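Local coordinates for protein carbonic anhydrase (Sordaria macrospora, PDB 4O1J) that probably catalyses the reversible hydration of carbon dioxide to hydrogencarbonate as a zinc-dependent, tetrameric beta-class carbonic anhydrase, at residues D73-R78 with T92-Y97; I80-S85 with I107-H112; A119-D124 with P137-R142; I162-V167 with G193-I198; N166-I171 with L206-A211. All blocks are in the same frame, centred on the assembly; numbering follows the deposited sequence.

Contact 1 (D73-R78 with T92-Y97); sequences DVFVHR and TAVIEY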
# COMPACT_ATOMS: atom_id res chain seq x y z
N ASP A 73 -15.16 -5.35 23.07
CA ASP A 73 -16.37 -5.01 22.33
C ASP A 73 -16.16 -3.97 21.22
O ASP A 73 -17.10 -3.65 20.49
CB ASP A 73 -17.47 -4.53 23.29
CG ASP A 73 -17.01 -3.44 24.22
OD1 ASP A 73 -16.13 -2.66 23.82
OD2 ASP A 73 -17.55 -3.35 25.35
N VAL A 74 -14.94 -3.46 21.08
CA VAL A 74 -14.63 -2.59 19.95
C VAL A 74 -13.36 -3.03 19.19
O VAL A 74 -12.25 -2.97 19.72
CB VAL A 74 -14.47 -1.12 20.38
CG1 VAL A 74 -14.13 -0.27 19.18
CG2 VAL A 74 -15.74 -0.62 21.03
N PHE A 75 -13.55 -3.47 17.95
CA PHE A 75 -12.46 -3.85 17.04
C PHE A 75 -11.99 -2.61 16.29
O PHE A 75 -12.81 -1.95 15.65
CB PHE A 75 -12.98 -4.91 16.07
CG PHE A 75 -11.92 -5.70 15.37
CD1 PHE A 75 -11.15 -6.64 16.06
CD2 PHE A 75 -11.71 -5.55 14.01
CE1 PHE A 75 -10.18 -7.38 15.41
CE2 PHE A 75 -10.74 -6.29 13.35
CZ PHE A 75 -9.98 -7.21 14.05
N VAL A 76 -10.71 -2.24 16.34
CA VAL A 76 -10.36 -0.92 15.82
C VAL A 76 -9.17 -0.85 14.86
O VAL A 76 -8.18 -1.58 14.99
CB VAL A 76 -10.11 0.10 17.00
CG1 VAL A 76 -10.27 -0.57 18.35
CG2 VAL A 76 -8.74 0.77 16.92
N HIS A 77 -9.31 0.04 13.88
CA HIS A 77 -8.21 0.47 13.04
C HIS A 77 -8.03 1.97 13.21
O HIS A 77 -8.99 2.74 13.20
CB HIS A 77 -8.47 0.11 11.57
CG HIS A 77 -7.46 0.67 10.62
ND1 HIS A 77 -6.14 0.28 10.62
CD2 HIS A 77 -7.58 1.59 9.63
CE1 HIS A 77 -5.48 0.94 9.67
NE2 HIS A 77 -6.34 1.74 9.06
N ARG A 78 -6.78 2.38 13.38
CA ARG A 78 -6.45 3.79 13.55
C ARG A 78 -5.26 4.18 12.70
O ARG A 78 -4.23 3.49 12.69
CB ARG A 78 -6.17 4.12 15.01
CG ARG A 78 -7.38 4.21 15.91
CD ARG A 78 -7.19 5.35 16.88
NE ARG A 78 -7.01 4.92 18.26
CZ ARG A 78 -6.51 5.70 19.22
NH1 ARG A 78 -6.12 6.94 18.95
NH2 ARG A 78 -6.40 5.23 20.46
N THR A 92 -8.12 -2.26 4.55
CA THR A 92 -9.01 -3.23 3.93
C THR A 92 -8.92 -4.58 4.63
O THR A 92 -9.90 -5.33 4.67
CB THR A 92 -8.67 -3.42 2.44
OG1 THR A 92 -8.69 -2.14 1.79
CG2 THR A 92 -9.68 -4.36 1.76
N ALA A 93 -7.75 -4.89 5.18
CA ALA A 93 -7.59 -6.12 5.94
C ALA A 93 -8.41 -6.09 7.23
O ALA A 93 -9.08 -7.07 7.58
CB ALA A 93 -6.12 -6.37 6.25
N VAL A 94 -8.38 -4.95 7.92
CA VAL A 94 -9.11 -4.80 9.17
C VAL A 94 -10.61 -4.87 8.90
O VAL A 94 -11.35 -5.54 9.62
CB VAL A 94 -8.79 -3.47 9.90
CG1 VAL A 94 -9.63 -3.34 11.15
CG2 VAL A 94 -7.31 -3.39 10.25
N ILE A 95 -11.04 -4.19 7.84
CA ILE A 95 -12.44 -4.21 7.45
C ILE A 95 -12.89 -5.62 7.07
O ILE A 95 -13.95 -6.07 7.50
CB ILE A 95 -12.71 -3.28 6.27
CG1 ILE A 95 -12.42 -1.82 6.66
CG2 ILE A 95 -14.15 -3.42 5.79
CD1 ILE A 95 -12.51 -0.86 5.50
N GLU A 96 -12.08 -6.32 6.28
CA GLU A 96 -12.45 -7.68 5.88
C GLU A 96 -12.56 -8.61 7.07
O GLU A 96 -13.51 -9.38 7.16
CB GLU A 96 -11.44 -8.27 4.89
CG GLU A 96 -11.95 -8.35 3.47
CD GLU A 96 -10.86 -8.72 2.48
OE1 GLU A 96 -10.84 -8.18 1.35
OE2 GLU A 96 -10.02 -9.59 2.82
N TYR A 97 -11.60 -8.53 7.99
CA TYR A 97 -11.61 -9.40 9.15
C TYR A 97 -12.79 -9.08 10.06
O TYR A 97 -13.44 -9.98 10.61
CB TYR A 97 -10.31 -9.30 9.93
CG TYR A 97 -10.08 -10.47 10.86
CD1 TYR A 97 -9.47 -11.63 10.39
CD2 TYR A 97 -10.49 -10.43 12.19
CE1 TYR A 97 -9.26 -12.71 11.23
CE2 TYR A 97 -10.29 -11.52 13.03
CZ TYR A 97 -9.67 -12.66 12.54
OH TYR A 97 -9.46 -13.75 13.36
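Val94 of the helix 92-97 reaches down between Phe75 and His77 of the strand 74-78, and its side chain can be followed outward as the centre of the contact. Its CB lies 4.0 Å from His77 CB. Beyond it the isopropyl group divides its work: CG1, anti to the backbone N (chi1 177°), sits 3.7 Å from His77 CB and also meets the ring of Phe75, at 3.8 Å from CE2. The other branch, CG2, bears on the imidazole instead, 3.9 Å from His77 ND1. That nitrogen has its polar partner elsewhere, in a hydrogen bond with Arg78 O of the second subunit. One turn further along the helix, Tyr97 extends the apolar patch, its CD2 touching Phe75 CZ at 3.8 Å as the two side chains cross at about a right angle. The backbone carbonyl Val94 O lies in the plane of the Phe75 ring, at its edge, 3.9 Å from CE2. Strand and helix segments run almost antiparallel, at 166°, with their axes 8.9 Å apart at closest approach. Val94 also touches Leu52 of the adjoining strand 51-56, while Val76 on the strand's other side bonds through its backbone to the second subunit. This is the packing of a beta-alpha-beta crossover, whose helix 89-100 lies over the sheet beside the subunit interface and links the parallel strands 74-79 and 106-112.

Contact 2 (I80-S85 with I107-H112); sequences IANIVS and IVLCGH. With ZN (zinc ion), chain C.
Asn82 and Gly111 bring the backbones closest, 6.5 Å between their CA atoms, where the irregular segment 80-85 passes over the end of the strand 107-112 with Ala81 and Asn82 both at positive phi. The Asn82 side chain turns inward: a chi1 of 50° sets CG between its own backbone N and carbonyl carbon and brings it to 3.4 Å from Cys110 O. The amide oxygen OD1 lies 3.7 Å from Gly111 CA. OD1 accepts a hydrogen bond from a water at 2.5 Å, a length short enough to be doubtful, and the same water reaches His112 N only weakly, at 3.3 Å. The strand ends here at the metal site of the beta-class carbonic anhydrase fold. His112 NE2 binds the zinc ion at 2.3 Å, and Cys56 and Cys115 supply two sulphur ligands; Asn82 itself packs against Cys56. Farther back along the strand, Leu109 packs on the loop with its CD1 branch, 3.7 Å from the backbone Asn82 O and 3.9 Å from Val84 CG2, the leucine and valine side chains sliding past each other in opposite directions. Helix 155-176 also packs on this pair, with Leu174 against Val84 and Ile171 against Leu109.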
# COMPACT_ATOMS: atom_id res chain seq x y z
N ILE A 80 -3.38 7.94 10.50
CA ILE A 80 -3.32 9.39 10.44
C ILE A 80 -4.58 9.98 9.81
O ILE A 80 -4.89 9.70 8.66
CB ILE A 80 -2.08 9.87 9.68
CG1 ILE A 80 -0.82 9.43 10.42
CG2 ILE A 80 -2.10 11.38 9.52
CD1 ILE A 80 -0.75 9.91 11.86
N ALA A 81 -5.30 10.78 10.60
CA ALA A 81 -6.46 11.54 10.14
C ALA A 81 -7.62 10.64 9.70
O ALA A 81 -8.46 11.07 8.91
CB ALA A 81 -6.07 12.48 9.00
N ASN A 82 -7.67 9.43 10.26
CA ASN A 82 -8.71 8.42 9.98
C ASN A 82 -9.13 8.33 8.52
O ASN A 82 -10.32 8.39 8.20
CB ASN A 82 -9.95 8.64 10.84
CG ASN A 82 -10.46 10.08 10.81
OD1 ASN A 82 -10.01 10.93 11.60
ND2 ASN A 82 -11.41 10.36 9.92
N ILE A 83 -8.15 8.17 7.64
CA ILE A 83 -8.40 8.17 6.21
C ILE A 83 -8.68 6.77 5.68
O ILE A 83 -7.90 5.85 5.91
CB ILE A 83 -7.21 8.78 5.45
CG1 ILE A 83 -7.16 10.29 5.70
CG2 ILE A 83 -7.31 8.46 3.96
CD1 ILE A 83 -6.01 10.99 5.00
N VAL A 84 -9.81 6.62 4.99
CA VAL A 84 -10.14 5.35 4.36
C VAL A 84 -9.91 5.43 2.86
O VAL A 84 -10.68 6.05 2.12
CB VAL A 84 -11.60 4.95 4.62
CG1 VAL A 84 -11.87 3.56 4.05
CG2 VAL A 84 -11.90 4.99 6.12
N SER A 85 -8.84 4.79 2.42
CA SER A 85 -8.45 4.81 1.02
C SER A 85 -8.85 3.50 0.35
O SER A 85 -8.70 2.42 0.93
CB SER A 85 -6.95 5.05 0.89
OG SER A 85 -6.53 5.00 -0.46
N ILE A 107 -20.14 -0.20 11.72
CA ILE A 107 -18.86 0.38 11.33
C ILE A 107 -18.92 1.87 11.57
O ILE A 107 -19.74 2.57 10.99
CB ILE A 107 -18.51 0.09 9.85
CG1 ILE A 107 -18.28 -1.41 9.64
CG2 ILE A 107 -17.26 0.87 9.42
CD1 ILE A 107 -18.11 -1.81 8.21
N VAL A 108 -18.04 2.35 12.44
CA VAL A 108 -18.02 3.74 12.87
C VAL A 108 -16.79 4.46 12.36
O VAL A 108 -15.67 4.22 12.83
CB VAL A 108 -18.06 3.86 14.41
CG1 VAL A 108 -18.08 5.32 14.83
CG2 VAL A 108 -19.25 3.11 14.97
N LEU A 109 -16.97 5.35 11.39
CA LEU A 109 -15.86 6.17 10.94
C LEU A 109 -15.89 7.46 11.74
O LEU A 109 -16.81 8.27 11.60
CB LEU A 109 -15.93 6.46 9.44
CG LEU A 109 -14.79 7.34 8.94
CD1 LEU A 109 -13.44 6.70 9.23
CD2 LEU A 109 -14.95 7.63 7.47
N CYS A 110 -14.88 7.64 12.59
CA CYS A 110 -14.90 8.77 13.50
C CYS A 110 -13.83 9.79 13.18
O CYS A 110 -12.64 9.50 13.30
CB CYS A 110 -14.72 8.30 14.94
SG CYS A 110 -14.73 9.64 16.15
N GLY A 111 -14.26 11.00 12.83
CA GLY A 111 -13.33 12.10 12.69
C GLY A 111 -13.37 12.92 13.95
O GLY A 111 -14.25 12.71 14.78
N HIS A 112 -12.43 13.85 14.12
CA HIS A 112 -12.38 14.66 15.32
C HIS A 112 -11.82 16.06 15.09
O HIS A 112 -11.21 16.34 14.05
CB HIS A 112 -11.55 13.98 16.40
CG HIS A 112 -10.07 14.04 16.15
ND1 HIS A 112 -9.28 15.06 16.63
CD2 HIS A 112 -9.24 13.21 15.47
CE1 HIS A 112 -8.03 14.86 16.26
NE2 HIS A 112 -7.98 13.74 15.55
ZN ZN C . -6.38 13.56 13.94
O HOH W 1 -10.34 13.42 11.54

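Contact 3 (A119-D124 with P137-R142); sequences AGALSD and PLKTVR
Ala121 and Lys139 approach to 5.0 Å between CA atoms, and Leu122 and Arg142 to 6.8 Å, where the last turn of the helix 119-122 rests on the helix 137-142. So close a backbone approach is possible because a methyl group faces the other helix: Ala121 CB meets Leu138 CB at 4.0 Å. The carbonyl Ala121 O, at the end of its helix, lies among the aliphatic parts of two long cationic side chains, with Lys139 CD and Arg142 CD each 3.3 Å away. This helix-helix contact flanks the zinc site of the beta-class carbonic anhydrase fold: helix 116-122 follows the zinc ligand Cys115, and Leu138 of helix 136-144 also touches Ala81 and Ile83 in the loop beside the metal. Leu122 reaches back past its own helix, CD2 lying 3.8 Å from Arg142 CG, and helices 146-151 and 155-176 cover it from outside the pair. Ser123, the first residue to leave the helical conformation, turns its hydroxyl back to the last turn, OG donating to Gly120 O at 3.0 Å, tilted 31° from the carbonyl plane. At the solvent-facing side, Lys139 NZ forms a long salt bridge with Asp124 OD1, 3.8 Å. The same ammonium group is hydrogen-bonded to Tyr143 OH.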
# COMPACT_ATOMS: atom_id res chain seq x y z
N ALA A 119 -5.23 19.79 9.44
CA ALA A 119 -4.48 21.04 9.40
C ALA A 119 -3.34 20.96 8.38
O ALA A 119 -3.07 21.93 7.66
CB ALA A 119 -3.94 21.38 10.78
N GLY A 120 -2.69 19.81 8.32
CA GLY A 120 -1.62 19.57 7.37
C GLY A 120 -2.14 19.66 5.96
O GLY A 120 -1.48 20.21 5.07
N ALA A 121 -3.33 19.13 5.74
CA ALA A 121 -3.94 19.18 4.41
C ALA A 121 -4.35 20.60 4.05
O ALA A 121 -4.35 20.97 2.88
CB ALA A 121 -5.14 18.25 4.35
N LEU A 122 -4.66 21.41 5.06
CA LEU A 122 -5.05 22.80 4.81
C LEU A 122 -3.86 23.72 4.51
O LEU A 122 -4.00 24.70 3.79
CB LEU A 122 -5.84 23.34 6.00
CG LEU A 122 -7.30 22.87 6.09
CD1 LEU A 122 -7.92 23.31 7.40
CD2 LEU A 122 -8.11 23.39 4.91
N SER A 123 -2.69 23.40 5.05
CA SER A 123 -1.50 24.19 4.75
C SER A 123 -1.03 23.87 3.34
O SER A 123 -1.44 22.87 2.75
CB SER A 123 -0.39 23.95 5.77
OG SER A 123 0.17 22.66 5.61
N ASP A 124 -0.19 24.73 2.78
CA ASP A 124 0.32 24.50 1.43
C ASP A 124 1.79 24.11 1.36
O ASP A 124 2.37 24.06 0.28
CB ASP A 124 0.06 25.73 0.57
CG ASP A 124 -1.26 25.63 -0.14
OD1 ASP A 124 -1.35 24.83 -1.10
OD2 ASP A 124 -2.20 26.34 0.26
N PRO A 137 -5.61 12.14 -0.33
CA PRO A 137 -7.07 12.17 -0.49
C PRO A 137 -7.77 13.22 0.39
O PRO A 137 -8.91 13.59 0.09
CB PRO A 137 -7.51 10.76 -0.07
CG PRO A 137 -6.38 10.22 0.74
CD PRO A 137 -5.15 10.81 0.14
N LEU A 138 -7.10 13.69 1.44
CA LEU A 138 -7.62 14.79 2.25
C LEU A 138 -7.34 16.13 1.56
O LEU A 138 -8.14 17.06 1.62
CB LEU A 138 -7.01 14.78 3.66
CG LEU A 138 -7.97 14.78 4.85
CD1 LEU A 138 -7.20 14.99 6.15
CD2 LEU A 138 -9.05 15.84 4.69
N LYS A 139 -6.17 16.20 0.92
CA LYS A 139 -5.80 17.36 0.11
C LYS A 139 -6.76 17.46 -1.08
O LYS A 139 -7.08 18.56 -1.53
CB LYS A 139 -4.35 17.23 -0.37
CG LYS A 139 -3.62 18.55 -0.57
CD LYS A 139 -2.92 18.98 0.73
CE LYS A 139 -1.93 20.12 0.53
NZ LYS A 139 -2.44 21.23 -0.32
N THR A 140 -7.23 16.31 -1.56
CA THR A 140 -8.20 16.30 -2.66
C THR A 140 -9.54 16.85 -2.21
O THR A 140 -10.19 17.59 -2.94
CB THR A 140 -8.39 14.87 -3.22
OG1 THR A 140 -7.17 14.43 -3.83
CG2 THR A 140 -9.49 14.86 -4.28
N VAL A 141 -9.94 16.51 -0.99
CA VAL A 141 -11.15 17.07 -0.40
C VAL A 141 -10.99 18.58 -0.20
O VAL A 141 -11.94 19.35 -0.34
CB VAL A 141 -11.50 16.38 0.93
CG1 VAL A 141 -12.64 17.08 1.64
CG2 VAL A 141 -11.86 14.93 0.68
N ARG A 142 -9.76 19.00 0.11
CA ARG A 142 -9.46 20.42 0.28
C ARG A 142 -9.75 21.18 -1.01
O ARG A 142 -10.40 22.22 -0.99
CB ARG A 142 -7.99 20.62 0.67
CG ARG A 142 -7.71 21.88 1.46
CD ARG A 142 -6.49 22.62 0.94
NE ARG A 142 -6.85 23.49 -0.16
CZ ARG A 142 -7.30 24.74 -0.02
NH1 ARG A 142 -7.44 25.26 1.19
NH2 ARG A 142 -7.60 25.47 -1.09

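Contact 4 (I162-V167 with G193-I198); sequences IAQLNV and GVFFDI
Ala163 O accepts the backbone hydrogen bond of Val167 N at 3.0 Å, and this helical turn presents both residues, with Gln164 between them, to the strand 193-197. Gln164 makes a CH-pi contact. Its CG, anti to the carbonyl carbon, is laid over one face of the Phe195 ring, 3.8 Å from the ring centroid and 22° off the normal, displaced toward the rim. The chain runs on extended across the ring, bringing NE2 above it as well, 3.9 Å from Phe195 CD2, with the amide plane turned 78° from that of the ring. The other end of this amide is held within the helix, where OE1 is hydrogen-bonded to Arg161. Ala163 approaches Phe195 differently: its CB lies at the ring edge, near the plane, 3.9 Å from CE1. One turn on, Val167 divides its branches over the strand backbone, CG1 lying 3.9 Å from Gly193 CA and CG2 the same 3.9 Å from Val194 O. Axes of the two segments come within 8.8 Å and run at 153°, nearly antiparallel. Val194 and Phe196 point to the other side of the sheet, toward Ile203 and Cys110. A long helix, 155-176, packed on one face of a mainly parallel central sheet marks an alpha/beta fold, here next to the strand 106-112 that ends in the zinc ligand His112.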
# COMPACT_ATOMS: atom_id res chain seq x y z
N ILE A 162 -12.90 20.65 7.45
CA ILE A 162 -12.21 19.75 6.53
C ILE A 162 -12.15 18.34 7.13
O ILE A 162 -12.24 17.36 6.38
CB ILE A 162 -10.78 20.28 6.18
CG1 ILE A 162 -10.14 19.44 5.07
CG2 ILE A 162 -9.85 20.22 7.36
CD1 ILE A 162 -10.93 19.38 3.80
N ALA A 163 -12.10 18.23 8.46
CA ALA A 163 -12.11 16.90 9.09
C ALA A 163 -13.45 16.18 8.91
O ALA A 163 -13.50 14.96 8.70
CB ALA A 163 -11.75 17.01 10.55
N GLN A 164 -14.54 16.96 8.97
CA GLN A 164 -15.88 16.41 8.75
C GLN A 164 -16.12 15.99 7.30
O GLN A 164 -16.76 14.96 7.03
CB GLN A 164 -16.94 17.43 9.17
CG GLN A 164 -16.85 17.86 10.62
CD GLN A 164 -17.85 18.94 10.96
OE1 GLN A 164 -18.23 19.74 10.10
NE2 GLN A 164 -18.31 18.95 12.20
N LEU A 165 -15.61 16.80 6.37
CA LEU A 165 -15.73 16.46 4.96
C LEU A 165 -14.94 15.20 4.70
O LEU A 165 -15.33 14.36 3.87
CB LEU A 165 -15.23 17.60 4.07
CG LEU A 165 -16.01 18.91 4.09
CD1 LEU A 165 -15.25 19.98 3.33
CD2 LEU A 165 -17.40 18.72 3.50
N ASN A 166 -13.84 15.05 5.43
CA ASN A 166 -13.02 13.85 5.33
C ASN A 166 -13.78 12.62 5.82
O ASN A 166 -13.71 11.54 5.19
CB ASN A 166 -11.74 14.02 6.13
CG ASN A 166 -10.83 12.82 6.03
OD1 ASN A 166 -10.40 12.44 4.94
ND2 ASN A 166 -10.53 12.20 7.17
N VAL A 167 -14.53 12.77 6.90
CA VAL A 167 -15.38 11.67 7.36
C VAL A 167 -16.41 11.29 6.30
O VAL A 167 -16.63 10.11 6.03
CB VAL A 167 -16.12 12.01 8.66
CG1 VAL A 167 -17.09 10.88 9.04
CG2 VAL A 167 -15.14 12.25 9.77
N GLY A 193 -21.14 7.71 10.15
CA GLY A 193 -20.10 8.72 10.17
C GLY A 193 -20.29 9.59 11.40
O GLY A 193 -21.35 10.18 11.59
N VAL A 194 -19.28 9.63 12.26
CA VAL A 194 -19.41 10.43 13.47
C VAL A 194 -18.25 11.41 13.65
O VAL A 194 -17.20 11.33 12.99
CB VAL A 194 -19.51 9.56 14.74
CG1 VAL A 194 -20.66 8.56 14.63
CG2 VAL A 194 -18.20 8.83 14.99
N PHE A 195 -18.45 12.32 14.60
CA PHE A 195 -17.47 13.35 14.89
C PHE A 195 -17.30 13.55 16.39
O PHE A 195 -18.26 13.84 17.12
CB PHE A 195 -17.86 14.66 14.21
CG PHE A 195 -16.72 15.62 14.09
CD1 PHE A 195 -15.75 15.45 13.13
CD2 PHE A 195 -16.62 16.70 14.95
CE1 PHE A 195 -14.69 16.32 13.02
CE2 PHE A 195 -15.57 17.58 14.86
CZ PHE A 195 -14.61 17.40 13.89
N PHE A 196 -16.07 13.37 16.84
CA PHE A 196 -15.69 13.52 18.23
C PHE A 196 -15.14 14.91 18.45
O PHE A 196 -14.06 15.25 17.96
CB PHE A 196 -14.65 12.47 18.61
CG PHE A 196 -14.05 12.65 19.97
CD1 PHE A 196 -14.84 12.57 21.11
CD2 PHE A 196 -12.69 12.89 20.12
CE1 PHE A 196 -14.30 12.72 22.37
CE2 PHE A 196 -12.13 13.05 21.37
CZ PHE A 196 -12.94 12.96 22.50
N ASP A 197 -15.88 15.72 19.20
CA ASP A 197 -15.46 17.07 19.47
C ASP A 197 -14.73 17.10 20.82
O ASP A 197 -15.35 16.98 21.87
CB ASP A 197 -16.65 18.01 19.46
CG ASP A 197 -16.31 19.36 18.90
OD1 ASP A 197 -15.76 20.19 19.66
OD2 ASP A 197 -16.58 19.59 17.69
N ILE A 198 -13.42 17.27 20.77
CA ILE A 198 -12.57 17.12 21.95
C ILE A 198 -12.86 18.15 23.04
O ILE A 198 -12.81 17.84 24.23
CB ILE A 198 -11.08 17.19 21.56
CG1 ILE A 198 -10.77 16.12 20.51
CG2 ILE A 198 -10.19 17.01 22.77
CD1 ILE A 198 -9.32 16.03 20.12

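Contact 5 (N166-I171 with L206-A211); sequences NVEAGI and LGCGTA
Cys208 carries the largest buried area of this contact, followed by Ile171 and Leu206. Its sulphur lies between two helix side chains one turn apart, 3.8 Å from Ile171 CG1 and 3.9 Å from Glu168 CG. SG is placed there by a chi1 of 53°, which sets it between the residue's own backbone N and carbonyl carbon. Ile171 uses both of its branches: while CG1 meets the sulphur, CG2, anti to the backbone N, rests on the backbone at 3.8 Å from Gly209 CA. Gly209 itself adopts backbone angles suited to glycine. Strand 202-206, the antiparallel edge of the sheet within this subunit, ends at this point; the chain turns a corner at Gly207, at positive phi, and resumes as the short strand 208-209. Leu206 and Cys208, before and after the corner, both bond through their backbones to Gly193, and helix 155-176 packs on these two residues, one on either side of the corner. Leu206 reaches the helix with CD1, which lies 3.7 Å from Val167 CG1 as the two side chains cross at about a right angle. On the more exposed flank a water joins helix and corner by donating to Glu168 OE2 at 3.1 Å and to Leu206 O at 2.8 Å.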
# COMPACT_ATOMS: atom_id res chain seq x y z
N ASN A 166 -13.84 15.05 5.43
CA ASN A 166 -13.02 13.85 5.33
C ASN A 166 -13.78 12.62 5.82
O ASN A 166 -13.71 11.54 5.19
CB ASN A 166 -11.74 14.02 6.13
CG ASN A 166 -10.83 12.82 6.03
OD1 ASN A 166 -10.40 12.44 4.94
ND2 ASN A 166 -10.53 12.20 7.17
N VAL A 167 -14.53 12.77 6.90
CA VAL A 167 -15.38 11.67 7.36
C VAL A 167 -16.41 11.29 6.30
O VAL A 167 -16.63 10.11 6.03
CB VAL A 167 -16.12 12.01 8.66
CG1 VAL A 167 -17.09 10.88 9.04
CG2 VAL A 167 -15.14 12.25 9.77
N GLU A 168 -17.03 12.30 5.69
CA GLU A 168 -18.04 12.05 4.67
C GLU A 168 -17.47 11.27 3.47
O GLU A 168 -18.08 10.30 2.97
CB GLU A 168 -18.66 13.38 4.22
CG GLU A 168 -19.65 13.95 5.23
CD GLU A 168 -20.03 15.40 4.95
OE1 GLU A 168 -19.57 15.95 3.93
OE2 GLU A 168 -20.78 16.00 5.76
N ALA A 169 -16.27 11.67 3.04
CA ALA A 169 -15.63 11.02 1.91
C ALA A 169 -15.29 9.57 2.26
O ALA A 169 -15.52 8.64 1.45
CB ALA A 169 -14.38 11.78 1.49
N GLY A 170 -14.78 9.38 3.47
CA GLY A 170 -14.40 8.05 3.91
C GLY A 170 -15.62 7.14 3.98
O GLY A 170 -15.54 5.96 3.64
N ILE A 171 -16.75 7.71 4.39
CA ILE A 171 -18.00 6.96 4.42
C ILE A 171 -18.35 6.51 3.01
O ILE A 171 -18.66 5.34 2.80
CB ILE A 171 -19.15 7.79 5.01
CG1 ILE A 171 -18.98 7.95 6.52
CG2 ILE A 171 -20.48 7.11 4.73
CD1 ILE A 171 -19.11 6.66 7.29
N LEU A 206 -22.82 12.65 11.91
CA LEU A 206 -22.72 13.63 10.83
C LEU A 206 -23.85 13.49 9.82
O LEU A 206 -24.03 14.36 8.97
CB LEU A 206 -21.37 13.51 10.13
CG LEU A 206 -20.21 14.01 10.99
CD1 LEU A 206 -18.88 13.82 10.28
CD2 LEU A 206 -20.42 15.47 11.38
N GLY A 207 -24.60 12.40 9.91
CA GLY A 207 -25.76 12.19 9.06
C GLY A 207 -25.38 11.55 7.74
O GLY A 207 -26.08 11.69 6.75
N CYS A 208 -24.25 10.84 7.74
CA CYS A 208 -23.80 10.13 6.55
C CYS A 208 -23.54 8.68 6.91
O CYS A 208 -22.97 8.37 7.96
CB CYS A 208 -22.53 10.77 5.98
SG CYS A 208 -21.18 10.96 7.16
N GLY A 209 -23.99 7.78 6.04
CA GLY A 209 -23.84 6.37 6.30
C GLY A 209 -25.01 5.57 5.75
O GLY A 209 -25.69 5.99 4.82
N THR A 210 -25.23 4.41 6.36
CA THR A 210 -26.25 3.48 5.91
C THR A 210 -27.70 4.00 6.08
O THR A 210 -28.55 3.72 5.24
CB THR A 210 -26.07 2.11 6.60
OG1 THR A 210 -26.69 1.08 5.81
CG2 THR A 210 -26.63 2.11 8.01
N ALA A 211 -27.96 4.76 7.14
CA ALA A 211 -29.30 5.27 7.41
C ALA A 211 -29.30 6.26 8.56
O ALA A 211 -30.18 6.24 9.42
CB ALA A 211 -30.27 4.12 7.71
O HOH W 2 -23.26 14.25 6.25

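Contacts 1, 2 and 4 are buried, whereas contacts 3 and 5 are only partly buried, and each of these adds a polar link at its margin: a long salt bridge in one, a bridging water in the other. Contact 3 alone joins helices only; the rest involve the sheet. Contacts 4 and 5 use overlapping parts of helix 155-176, sharing Asn166 and Val167. Contact 2 meets contact 4 through the neighbouring strands 106-112 and 190-197, and contact 5 through Leu109 and Gly111 against Val167. Contact 1, purely apolar, lies across the chain's centre from contact 3, about 25 Å between centres. Contacts 1, 2 and 4 all touch the second subunit, and contact 2 adds a zinc ligand.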